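Local coordinates for protein beta subunit of photoactivated adenylyl cyclase (Beggiatoa sp. PS, PDB 5MBC) that probably couples blue-light sensing by a flavin-bound BLUF domain to the making of cyclic AMP from ATP by an adenylyl cyclase domain, at residues B[7-12]-B[51-56]; B[40-45]-B[97-102]; B[289-294]-B[310-315]. All coordinates share one frame; numbering follows the deposited sequence. Where two conformers were deposited one is given.

Interaction 1 of 3, residues B[7-12]-B[51-56]; sequences RLVYIS and FQILEG. With FMN (flavin mononucleotide), chain G.
Tyr-10 and Gln-52, paired on neighbouring strands of the BLUF sheet and turned to the same face, form with the flavin the tyrosine–glutamine–flavin site through which BLUF domains are thought to sense light. Strands 7-12 and 51-55 run antiparallel, their axes 167° apart. Backbone bonds join Leu-8 to Leu-54 and Tyr-10 to Gln-52 in both directions; Leu-8 N reaches Leu-54 O at 2.7 Å.

The side chains of Tyr-10 and Gln-52 run side by side, so that CB of Gln-52 packs 3.5 Å from CE2 of the tyrosine ring. With CG anti to the backbone N (chi1 -171°) and the chain extended beyond it, Gln-52 carries its amide out to the flavin, where NE2 donates to FMN N5 over 2.9 Å. The amide OE1 sits at the edge of the Tyr-10 ring and accepts from Tyr-10 OH; the modelled 2.4 Å between these two oxygens is so short that its exact length is doubtful. Beside them, CD2 of Leu-54 approaches FMN O4 at 3.6 Å, and helix 58-69 covers this side of the sheet.

The opposite face carries an apolar row. CG2 of Val-9 meets CG1 of Ile-53 at 3.9 Å, and CG2 of Ile-11 presses on CD2 of Phe-51 at 3.6 Å; Leu-115 and Ile-119 of the second subunit pack over this row. At its end Arg-7, bent at chi3, brings NH1 to Glu-55 OE2 in a salt bridge of 2.9 Å, while its NE pairs with Glu-83. The Glu-55 carboxylate also accepts from the backbone N of Met-90 and of Phe-91.

As modelled, a single amide accepts from the tyrosine hydroxyl and donates to flavin N5, which is consistent with a hydrogen-bond relay able to respond to flavin excitation.

Interaction 2 of 3, residues B[40-45]-B[97-102]; sequences TGVLLY and KTINLN
Tyr-45 lays its ring against Asn-100 and Thr-98 at the far end of two parallel strands, 40-45 and 97-100, and gives up more surface to this contact than any other residue. Its CG stands between the backbone N and the carbonyl carbon (chi1 56°), which turns the ring across to the neighbouring strand. CA of Asn-100 lies over one ring face in a CH-pi contact, 4.1 Å from the centroid of the Tyr-45 ring, while CG2 of Thr-98 meets the ring edge at CE1. The Asn-100 amide, inclined 31° to the ring, stays close to Tyr-45 CE2 and OH without a well-formed hydrogen bond; its OD1 accepts from ND2 of Asn-102, whose own OD1 takes the backbone N of Gln-47.

On the other face, Ile-99 and Leu-44 carry the packing. In the conformer modelled here, Leu-44 brings CD1 to CG2 of Ile-99 at 4.1 Å and sets CD2 against CD1 of Leu-101. Leu-43 N donates to Lys-97 O over 2.8 Å, and Leu-43 O accepts from Ile-99 N at the same length.

Parallel 97-100 thus extends the mixed BLUF sheet beside 40-46, which strand 49-55 flanks on its other side. Helix 20-36 packs on Leu-43, Tyr-45 and Asn-100, and on that side Leu-43 lies about 4 Å from the FMN (nearest atoms), whereas Pro-111 and Leu-115 of the second subunit pack on Val-42 and Leu-44.

Interaction 3 of 3, residues B[289-294]-B[310-315]; sequences LPYALA and INLGAH
Leu-312 projects from strand 310-315 as a forked bump and enters the hollow between Leu-289 and Tyr-291. One prong, CD1, meets CD1 of Leu-289 at 3.7 Å, with the two leucine side chains set obliquely to each other. The other prong, CD2, rests on the side of the tyrosine ring formed by CD1 and CE1, 3.7 Å from Tyr-291 CE1.

The Tyr-291 side chain is in turn a bump for strand 310-315. Its CG is anti to the carbonyl carbon (chi1 -58°), and the ring reaches out to where Ile-310 and Leu-312, two residues apart, both turn inward. The ring settles between them: CD1 of Ile-310 comes to 3.8 Å from Tyr-291 CE2 and to 3.2 Å from the hydroxyl oxygen OH, the isoleucine crossing the tyrosine at about a right angle. With an alanine here the ring would be gone, and Ile-310 would probably lose its hold on 289-294 while CD2 of Leu-312 faced a gap.

At the other end of the contact, CD2 of Leu-289 comes only loosely near CE1 of His-315, at 4.3 Å. That imidazole is steadied from its own strand, since NE2 donates to Leu-312 O over 2.8 Å, from above the carbonyl plane, and an Asx turn, Asn-311 OD1 to Gly-313 N, shapes the strand behind Leu-312.

Outside the pair, Tyr-291 also packs on Thr-328 of strand 324-329. The arrangement is that of two antiparallel strands, 309-315 and 324-329, resting by apolar side chains on the loop that leads into strand 293-295 of the main sheet, at the margin of the cyclase catalytic domain.

Interactions 1 and 2 belong to one mixed sheet and share a border: strand 49-55 of the first lies beside strand 40-46 of the second, with Glu-55 N probably hydrogen-bonded to Thr-40 O. Interaction 1 is buried and pairs antiparallel strands, combining flavin-directed polar groups and a salt bridge with apolar packing; interaction 2 is partly buried and parallel, and its side chains rely on a CH-pi contact and apolar packing. Both also touch the second subunit. Interaction 3 stands apart, its centre about 51 Å from that of interaction 1, in the cyclase domain. It is a surface contact made by side chains alone, without the backbone pairing that holds the other two.

Interaction 1 of 3, residues B[7-12]-B[51-56]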
loop_
_atom_site.group_PDB
_atom_site.type_symbol
_atom_site.label_atom_id
_atom_site.label_comp_id
_atom_site.label_asym_id
_atom_site.label_seq_id
_atom_site.Cartn_x
_atom_site.Cartn_y
_atom_site.Cartn_z
ATOM N N ARG B 7 1.091 -15.698 -23.587
ATOM C CA ARG B 7 2.400 -15.863 -22.969
ATOM C C ARG B 7 2.378 -15.285 -21.563
ATOM O O ARG B 7 2.021 -14.119 -21.375
ATOM C CB ARG B 7 3.504 -15.192 -23.797
ATOM C CG ARG B 7 4.868 -15.217 -23.118
ATOM C CD ARG B 7 5.996 -14.823 -24.063
ATOM N NE ARG B 7 5.783 -13.518 -24.679
ATOM C CZ ARG B 7 5.513 -13.337 -25.968
ATOM N NH1 ARG B 7 5.428 -14.380 -26.782
ATOM N NH2 ARG B 7 5.333 -12.113 -26.444
ATOM N N LEU B 8 2.760 -16.102 -20.583
ATOM C CA LEU B 8 2.831 -15.705 -19.185
ATOM C C LEU B 8 4.280 -15.716 -18.715
ATOM O O LEU B 8 5.129 -16.413 -19.276
ATOM C CB LEU B 8 2.010 -16.644 -18.293
ATOM C CG LEU B 8 0.767 -17.330 -18.861
ATOM C CD1 LEU B 8 0.197 -18.309 -17.847
ATOM C CD2 LEU B 8 -0.269 -16.304 -19.243
ATOM N N VAL B 9 4.544 -14.951 -17.660
ATOM C CA VAL B 9 5.839 -14.950 -16.990
ATOM C C VAL B 9 5.584 -14.775 -15.501
ATOM O O VAL B 9 4.837 -13.879 -15.094
ATOM C CB VAL B 9 6.782 -13.853 -17.529
ATOM C CG1 VAL B 9 6.095 -12.498 -17.541
ATOM C CG2 VAL B 9 8.063 -13.802 -16.707
ATOM N N TYR B 10 6.173 -15.649 -14.689
ATOM C CA TYR B 10 5.972 -15.598 -13.251
ATOM C C TYR B 10 7.302 -15.799 -12.542
ATOM O O TYR B 10 8.268 -16.311 -13.115
ATOM C CB TYR B 10 4.956 -16.652 -12.776
ATOM C CG TYR B 10 5.459 -18.081 -12.818
ATOM C CD1 TYR B 10 6.116 -18.641 -11.728
ATOM C CD2 TYR B 10 5.264 -18.873 -13.940
ATOM C CE1 TYR B 10 6.576 -19.944 -11.762
ATOM C CE2 TYR B 10 5.716 -20.177 -13.981
ATOM C CZ TYR B 10 6.373 -20.707 -12.890
ATOM O OH TYR B 10 6.828 -22.006 -12.928
ATOM N N ILE B 11 7.335 -15.385 -11.281
ATOM C CA ILE B 11 8.445 -15.667 -10.382
ATOM C C ILE B 11 7.894 -16.407 -9.173
ATOM O O ILE B 11 6.728 -16.245 -8.798
ATOM C CB ILE B 11 9.192 -14.387 -9.947
ATOM C CG1 ILE B 11 8.233 -13.408 -9.268
ATOM C CG2 ILE B 11 9.878 -13.740 -11.140
ATOM C CD1 ILE B 11 8.909 -12.170 -8.726
ATOM N N SER B 12 8.739 -17.235 -8.567
ATOM C CA SER B 12 8.346 -17.983 -7.384
ATOM C C SER B 12 9.578 -18.237 -6.531
ATOM O O SER B 12 10.715 -18.096 -6.988
ATOM C CB SER B 12 7.663 -19.307 -7.750
ATOM O OG SER B 12 8.569 -20.191 -8.385
ATOM N N PHE B 51 12.269 -18.356 -12.260
ATOM C CA PHE B 51 11.766 -17.476 -13.307
ATOM C C PHE B 51 11.334 -18.355 -14.468
ATOM O O PHE B 51 12.128 -19.162 -14.960
ATOM C CB PHE B 51 12.830 -16.477 -13.790
ATOM C CG PHE B 51 13.481 -15.679 -12.693
ATOM C CD1 PHE B 51 14.460 -16.245 -11.892
ATOM C CD2 PHE B 51 13.146 -14.351 -12.491
ATOM C CE1 PHE B 51 15.072 -15.512 -10.893
ATOM C CE2 PHE B 51 13.757 -13.613 -11.494
ATOM C CZ PHE B 51 14.720 -14.194 -10.696
ATOM N N GLN B 52 10.086 -18.211 -14.908
ATOM C CA GLN B 52 9.611 -19.022 -16.018
ATOM C C GLN B 52 8.721 -18.207 -16.941
ATOM O O GLN B 52 7.862 -17.446 -16.487
ATOM C CB GLN B 52 8.850 -20.262 -15.535
ATOM C CG GLN B 52 8.528 -21.233 -16.662
ATOM C CD GLN B 52 8.000 -22.561 -16.168
ATOM O OE1 GLN B 52 7.182 -22.618 -15.252
ATOM N NE2 GLN B 52 8.472 -23.643 -16.776
ATOM N N ILE B 53 8.942 -18.380 -18.240
ATOM C CA ILE B 53 8.098 -17.818 -19.285
ATOM C C ILE B 53 7.438 -18.980 -20.013
ATOM O O ILE B 53 8.111 -19.953 -20.371
ATOM C CB ILE B 53 8.909 -16.946 -20.261
ATOM C CG1 ILE B 53 9.710 -15.891 -19.491
ATOM C CG2 ILE B 53 7.994 -16.288 -21.280
ATOM C CD1 ILE B 53 10.664 -15.093 -20.353
ATOM N N LEU B 54 6.125 -18.892 -20.208
ATOM C CA LEU B 54 5.359 -19.930 -20.882
ATOM C C LEU B 54 4.539 -19.301 -21.997
ATOM O O LEU B 54 3.910 -18.260 -21.796
ATOM C CB LEU B 54 4.432 -20.668 -19.906
ATOM C CG LEU B 54 5.083 -21.481 -18.788
ATOM C CD1 LEU B 54 4.058 -21.850 -17.728
ATOM C CD2 LEU B 54 5.736 -22.731 -19.350
ATOM N N GLU B 55 4.542 -19.935 -23.169
ATOM C CA GLU B 55 3.811 -19.419 -24.317
ATOM C C GLU B 55 3.230 -20.568 -25.128
ATOM O O GLU B 55 3.835 -21.639 -25.244
ATOM C CB GLU B 55 4.703 -18.540 -25.208
ATOM C CG GLU B 55 6.041 -19.162 -25.554
ATOM C CD GLU B 55 6.916 -18.248 -26.388
ATOM O OE1 GLU B 55 7.967 -18.712 -26.878
ATOM O OE2 GLU B 55 6.552 -17.064 -26.555
ATOM N N GLY B 56 2.053 -20.330 -25.685
ATOM C CA GLY B 56 1.350 -21.343 -26.446
ATOM C C GLY B 56 -0.138 -21.060 -26.438
ATOM O O GLY B 56 -0.585 -19.999 -26.007
HETATM N N1 FMN G . 5.744 -29.187 -16.039
HETATM C C2 FMN G . 5.528 -29.096 -17.397
HETATM O O2 FMN G . 4.993 -30.028 -17.993
HETATM N N3 FMN G . 5.909 -27.964 -18.088
HETATM C C4 FMN G . 6.508 -26.917 -17.418
HETATM O O4 FMN G . 6.850 -25.909 -18.034
HETATM C C4A FMN G . 6.726 -27.007 -16.048
HETATM N N5 FMN G . 7.325 -25.963 -15.378
HETATM C C5A FMN G . 7.542 -26.050 -14.020
HETATM C C6 FMN G . 8.146 -24.993 -13.350
HETATM C C7 FMN G . 8.368 -25.073 -11.982
HETATM C C7M FMN G . 9.021 -23.930 -11.264
HETATM C C8 FMN G . 7.984 -26.213 -11.282
HETATM C C8M FMN G . 8.221 -26.305 -9.804
HETATM C C9 FMN G . 7.379 -27.270 -11.954
HETATM C C9A FMN G . 7.157 -27.191 -13.324
HETATM N N10 FMN G . 6.553 -28.239 -13.992
HETATM C C10 FMN G . 6.340 -28.148 -15.356
HETATM C "C1'" FMN G . 6.141 -29.474 -13.241
HETATM C "C2'" FMN G . 4.625 -29.545 -13.076
HETATM O "O2'" FMN G . 4.210 -28.609 -12.107
HETATM C "C3'" FMN G . 4.191 -30.939 -12.642
HETATM O "O3'" FMN G . 4.904 -31.306 -11.481
HETATM C "C4'" FMN G . 4.451 -31.973 -13.731
HETATM O "O4'" FMN G . 3.924 -31.523 -14.959
HETATM C "C5'" FMN G . 3.826 -33.312 -13.358
HETATM O "O5'" FMN G . 2.639 -33.524 -14.092
HETATM P P FMN G . 1.552 -34.596 -13.579
HETATM O O1P FMN G . 0.235 -33.895 -13.349
HETATM O O2P FMN G . 1.393 -35.698 -14.597
HETATM O O3P FMN G . 2.028 -35.180 -12.268
#

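Interaction 2 of 3, residues B[40-45]-B[97-102]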
loop_
_atom_site.group_PDB
_atom_site.type_symbol
_atom_site.label_atom_id
_atom_site.label_comp_id
_atom_site.label_asym_id
_atom_site.label_seq_id
_atom_site.Cartn_x
_atom_site.Cartn_y
_atom_site.Cartn_z
ATOM N N THR B 40 6.144 -23.670 -25.431
ATOM C CA THR B 40 7.542 -23.278 -25.415
ATOM C C THR B 40 7.786 -22.293 -24.279
ATOM O O THR B 40 6.858 -21.661 -23.768
ATOM C CB THR B 40 7.963 -22.662 -26.757
ATOM O OG1 THR B 40 6.998 -21.686 -27.168
ATOM C CG2 THR B 40 8.074 -23.738 -27.829
ATOM N N GLY B 41 9.041 -22.178 -23.877
ATOM C CA GLY B 41 9.393 -21.264 -22.809
ATOM C C GLY B 41 10.759 -21.563 -22.239
ATOM O O GLY B 41 11.496 -22.423 -22.724
ATOM N N VAL B 42 11.091 -20.812 -21.187
ATOM C CA VAL B 42 12.379 -20.912 -20.515
ATOM C C VAL B 42 12.142 -20.926 -19.010
ATOM O O VAL B 42 11.298 -20.184 -18.497
ATOM C CB VAL B 42 13.320 -19.757 -20.925
ATOM C CG1 VAL B 42 12.634 -18.411 -20.728
ATOM C CG2 VAL B 42 14.627 -19.816 -20.146
ATOM N N LEU B 43 12.883 -21.780 -18.308
ATOM C CA LEU B 43 12.858 -21.840 -16.851
ATOM C C LEU B 43 14.228 -21.422 -16.337
ATOM O O LEU B 43 15.244 -22.013 -16.717
ATOM C CB LEU B 43 12.500 -23.239 -16.351
ATOM C CG LEU B 43 12.551 -23.417 -14.830
ATOM C CD1 LEU B 43 11.541 -22.505 -14.142
ATOM C CD2 LEU B 43 12.320 -24.871 -14.441
ATOM N N LEU B 44 14.256 -20.406 -15.480
ATOM C CA LEU B 44 15.494 -19.856 -14.949
ATOM C C LEU B 44 15.402 -19.777 -13.432
ATOM O O LEU B 44 14.333 -19.489 -12.882
ATOM C CB LEU B 44 15.764 -18.470 -15.555
ATOM C CG LEU B 44 17.109 -17.782 -15.333
ATOM C CD1 LEU B 44 17.477 -16.971 -16.565
ATOM C CD2 LEU B 44 17.052 -16.885 -14.110
ATOM N N TYR B 45 16.522 -20.031 -12.759
ATOM C CA TYR B 45 16.574 -19.928 -11.308
ATOM C C TYR B 45 17.884 -19.280 -10.882
ATOM O O TYR B 45 18.930 -19.503 -11.497
ATOM C CB TYR B 45 16.386 -21.294 -10.623
ATOM C CG TYR B 45 17.345 -22.391 -11.028
ATOM C CD1 TYR B 45 17.201 -23.058 -12.238
ATOM C CD2 TYR B 45 18.363 -22.795 -10.173
ATOM C CE1 TYR B 45 18.064 -24.073 -12.600
ATOM C CE2 TYR B 45 19.227 -23.810 -10.524
ATOM C CZ TYR B 45 19.073 -24.445 -11.738
ATOM O OH TYR B 45 19.933 -25.457 -12.094
ATOM N N LYS B 97 13.645 -24.693 -21.891
ATOM C CA LYS B 97 15.075 -24.588 -21.639
ATOM C C LYS B 97 15.304 -24.151 -20.198
ATOM O O LYS B 97 14.816 -23.096 -19.782
ATOM C CB LYS B 97 15.731 -23.604 -22.606
ATOM C CG LYS B 97 17.250 -23.628 -22.556
ATOM C CD LYS B 97 17.859 -22.972 -23.783
ATOM C CE LYS B 97 19.200 -23.603 -24.121
ATOM N NZ LYS B 97 19.071 -25.074 -24.333
ATOM N N THR B 98 16.045 -24.957 -19.444
ATOM C CA THR B 98 16.369 -24.653 -18.058
ATOM C C THR B 98 17.738 -23.990 -17.993
ATOM O O THR B 98 18.720 -24.529 -18.515
ATOM C CB THR B 98 16.347 -25.917 -17.196
ATOM O OG1 THR B 98 15.050 -26.521 -17.270
ATOM C CG2 THR B 98 16.656 -25.577 -15.748
ATOM N N ILE B 99 17.794 -22.821 -17.362
ATOM C CA ILE B 99 19.012 -22.025 -17.265
ATOM C C ILE B 99 19.334 -21.824 -15.792
ATOM O O ILE B 99 18.510 -21.290 -15.038
ATOM C CB ILE B 99 18.870 -20.674 -17.984
ATOM C CG1 ILE B 99 18.603 -20.885 -19.475
ATOM C CG2 ILE B 99 20.116 -19.824 -17.772
ATOM C CD1 ILE B 99 18.463 -19.597 -20.256
ATOM N N ASN B 100 20.527 -22.251 -15.385
ATOM C CA ASN B 100 21.012 -22.046 -14.021
ATOM C C ASN B 100 21.874 -20.790 -14.026
ATOM O O ASN B 100 23.064 -20.828 -14.337
ATOM C CB ASN B 100 21.790 -23.262 -13.536
ATOM C CG ASN B 100 22.121 -23.198 -12.056
ATOM O OD1 ASN B 100 21.958 -22.162 -11.412
ATOM N ND2 ASN B 100 22.590 -24.313 -11.507
ATOM N N LEU B 101 21.262 -19.655 -13.673
ATOM C CA LEU B 101 22.007 -18.401 -13.642
ATOM C C LEU B 101 23.043 -18.366 -12.528
ATOM O O LEU B 101 23.944 -17.521 -12.568
ATOM C CB LEU B 101 21.056 -17.212 -13.497
ATOM C CG LEU B 101 20.637 -16.519 -14.796
ATOM C CD1 LEU B 101 20.140 -15.107 -14.513
ATOM C CD2 LEU B 101 21.780 -16.496 -15.800
ATOM N N ASN B 102 22.938 -19.254 -11.537
ATOM C CA ASN B 102 23.958 -19.306 -10.495
ATOM C C ASN B 102 25.295 -19.785 -11.044
ATOM O O ASN B 102 26.349 -19.412 -10.516
ATOM C CB ASN B 102 23.506 -20.214 -9.350
ATOM C CG ASN B 102 22.206 -19.757 -8.718
ATOM O OD1 ASN B 102 22.157 -18.728 -8.044
ATOM N ND2 ASN B 102 21.147 -20.531 -8.922
#

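Interaction 3 of 3, residues B[289-294]-B[310-315]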
loop_
_atom_site.group_PDB
_atom_site.type_symbol
_atom_site.label_atom_id
_atom_site.label_comp_id
_atom_site.label_asym_id
_atom_site.label_seq_id
_atom_site.Cartn_x
_atom_site.Cartn_y
_atom_site.Cartn_z
ATOM N N LEU B 289 -22.800 -0.610 23.595
ATOM C CA LEU B 289 -23.797 -1.658 23.477
ATOM C C LEU B 289 -23.401 -2.884 24.294
ATOM O O LEU B 289 -22.215 -3.117 24.545
ATOM C CB LEU B 289 -23.985 -2.068 22.011
ATOM C CG LEU B 289 -24.469 -0.982 21.049
ATOM C CD1 LEU B 289 -24.453 -1.491 19.616
ATOM C CD2 LEU B 289 -25.862 -0.503 21.435
ATOM N N PRO B 290 -24.376 -3.690 24.728
ATOM C CA PRO B 290 -24.043 -4.943 25.418
ATOM C C PRO B 290 -23.708 -6.064 24.447
ATOM O O PRO B 290 -23.773 -7.246 24.802
ATOM C CB PRO B 290 -25.316 -5.248 26.215
ATOM C CG PRO B 290 -26.404 -4.647 25.396
ATOM C CD PRO B 290 -25.823 -3.410 24.757
ATOM N N TYR B 291 -23.356 -5.703 23.215
ATOM C CA TYR B 291 -22.971 -6.654 22.184
ATOM C C TYR B 291 -21.696 -6.168 21.515
ATOM O O TYR B 291 -21.514 -4.964 21.310
ATOM C CB TYR B 291 -24.081 -6.829 21.136
ATOM C CG TYR B 291 -25.398 -7.299 21.714
ATOM C CD1 TYR B 291 -26.303 -6.395 22.252
ATOM C CD2 TYR B 291 -25.735 -8.644 21.718
ATOM C CE1 TYR B 291 -27.506 -6.818 22.784
ATOM C CE2 TYR B 291 -26.936 -9.079 22.248
ATOM C CZ TYR B 291 -27.818 -8.161 22.779
ATOM O OH TYR B 291 -29.015 -8.586 23.307
ATOM N N ALA B 292 -20.812 -7.104 21.183
ATOM C CA ALA B 292 -19.551 -6.780 20.532
ATOM C C ALA B 292 -19.662 -6.741 19.014
ATOM O O ALA B 292 -18.652 -6.509 18.340
ATOM C CB ALA B 292 -18.470 -7.783 20.945
ATOM N N LEU B 293 -20.853 -6.964 18.465
ATOM C CA LEU B 293 -21.079 -6.939 17.028
ATOM C C LEU B 293 -22.339 -6.139 16.742
ATOM O O LEU B 293 -23.365 -6.338 17.399
ATOM C CB LEU B 293 -21.208 -8.356 16.462
ATOM C CG LEU B 293 -21.647 -8.489 15.001
ATOM C CD1 LEU B 293 -20.599 -7.909 14.065
ATOM C CD2 LEU B 293 -21.934 -9.944 14.663
ATOM N N ALA B 294 -22.257 -5.234 15.769
ATOM C CA ALA B 294 -23.394 -4.428 15.349
ATOM C C ALA B 294 -23.381 -4.303 13.834
ATOM O O ALA B 294 -22.323 -4.099 13.233
ATOM C CB ALA B 294 -23.368 -3.037 15.993
ATOM N N ILE B 310 -31.299 -9.473 16.877
ATOM C CA ILE B 310 -31.769 -8.620 17.961
ATOM C C ILE B 310 -31.738 -7.179 17.474
ATOM O O ILE B 310 -30.693 -6.695 17.022
ATOM C CB ILE B 310 -30.918 -8.784 19.231
ATOM C CG1 ILE B 310 -31.042 -10.214 19.763
ATOM C CG2 ILE B 310 -31.333 -7.774 20.289
ATOM C CD1 ILE B 310 -30.193 -10.490 20.979
ATOM N N ASN B 311 -32.878 -6.500 17.557
ATOM C CA ASN B 311 -32.974 -5.107 17.140
ATOM C C ASN B 311 -32.509 -4.210 18.281
ATOM O O ASN B 311 -33.039 -4.286 19.396
ATOM C CB ASN B 311 -34.405 -4.767 16.734
ATOM C CG ASN B 311 -34.540 -3.350 16.210
ATOM O OD1 ASN B 311 -34.624 -2.395 16.984
ATOM N ND2 ASN B 311 -34.567 -3.206 14.891
ATOM N N LEU B 312 -31.519 -3.361 18.004
ATOM C CA LEU B 312 -30.957 -2.461 18.999
ATOM C C LEU B 312 -31.485 -1.037 18.860
ATOM O O LEU B 312 -30.904 -0.109 19.432
ATOM C CB LEU B 312 -29.429 -2.479 18.916
ATOM C CG LEU B 312 -28.785 -3.857 19.088
ATOM C CD1 LEU B 312 -27.269 -3.771 18.979
ATOM C CD2 LEU B 312 -29.197 -4.481 20.413
ATOM N N GLY B 313 -32.572 -0.849 18.114
ATOM C CA GLY B 313 -33.183 0.456 17.977
ATOM C C GLY B 313 -32.519 1.309 16.914
ATOM O O GLY B 313 -31.566 0.911 16.241
ATOM N N ALA B 314 -33.048 2.520 16.763
ATOM C CA ALA B 314 -32.498 3.466 15.805
ATOM C C ALA B 314 -31.346 4.238 16.430
ATOM O O ALA B 314 -31.405 4.641 17.596
ATOM C CB ALA B 314 -33.580 4.433 15.323
ATOM N N HIS B 315 -30.289 4.439 15.651
ATOM C CA HIS B 315 -29.110 5.141 16.126
ATOM C C HIS B 315 -28.634 6.113 15.061
ATOM O O HIS B 315 -28.564 5.770 13.878
ATOM C CB HIS B 315 -27.981 4.170 16.484
ATOM C CG HIS B 315 -28.277 3.321 17.679
ATOM N ND1 HIS B 315 -27.801 3.616 18.939
ATOM C CD2 HIS B 315 -29.013 2.193 17.810
ATOM C CE1 HIS B 315 -28.226 2.701 19.792
ATOM N NE2 HIS B 315 -28.963 1.827 19.132
#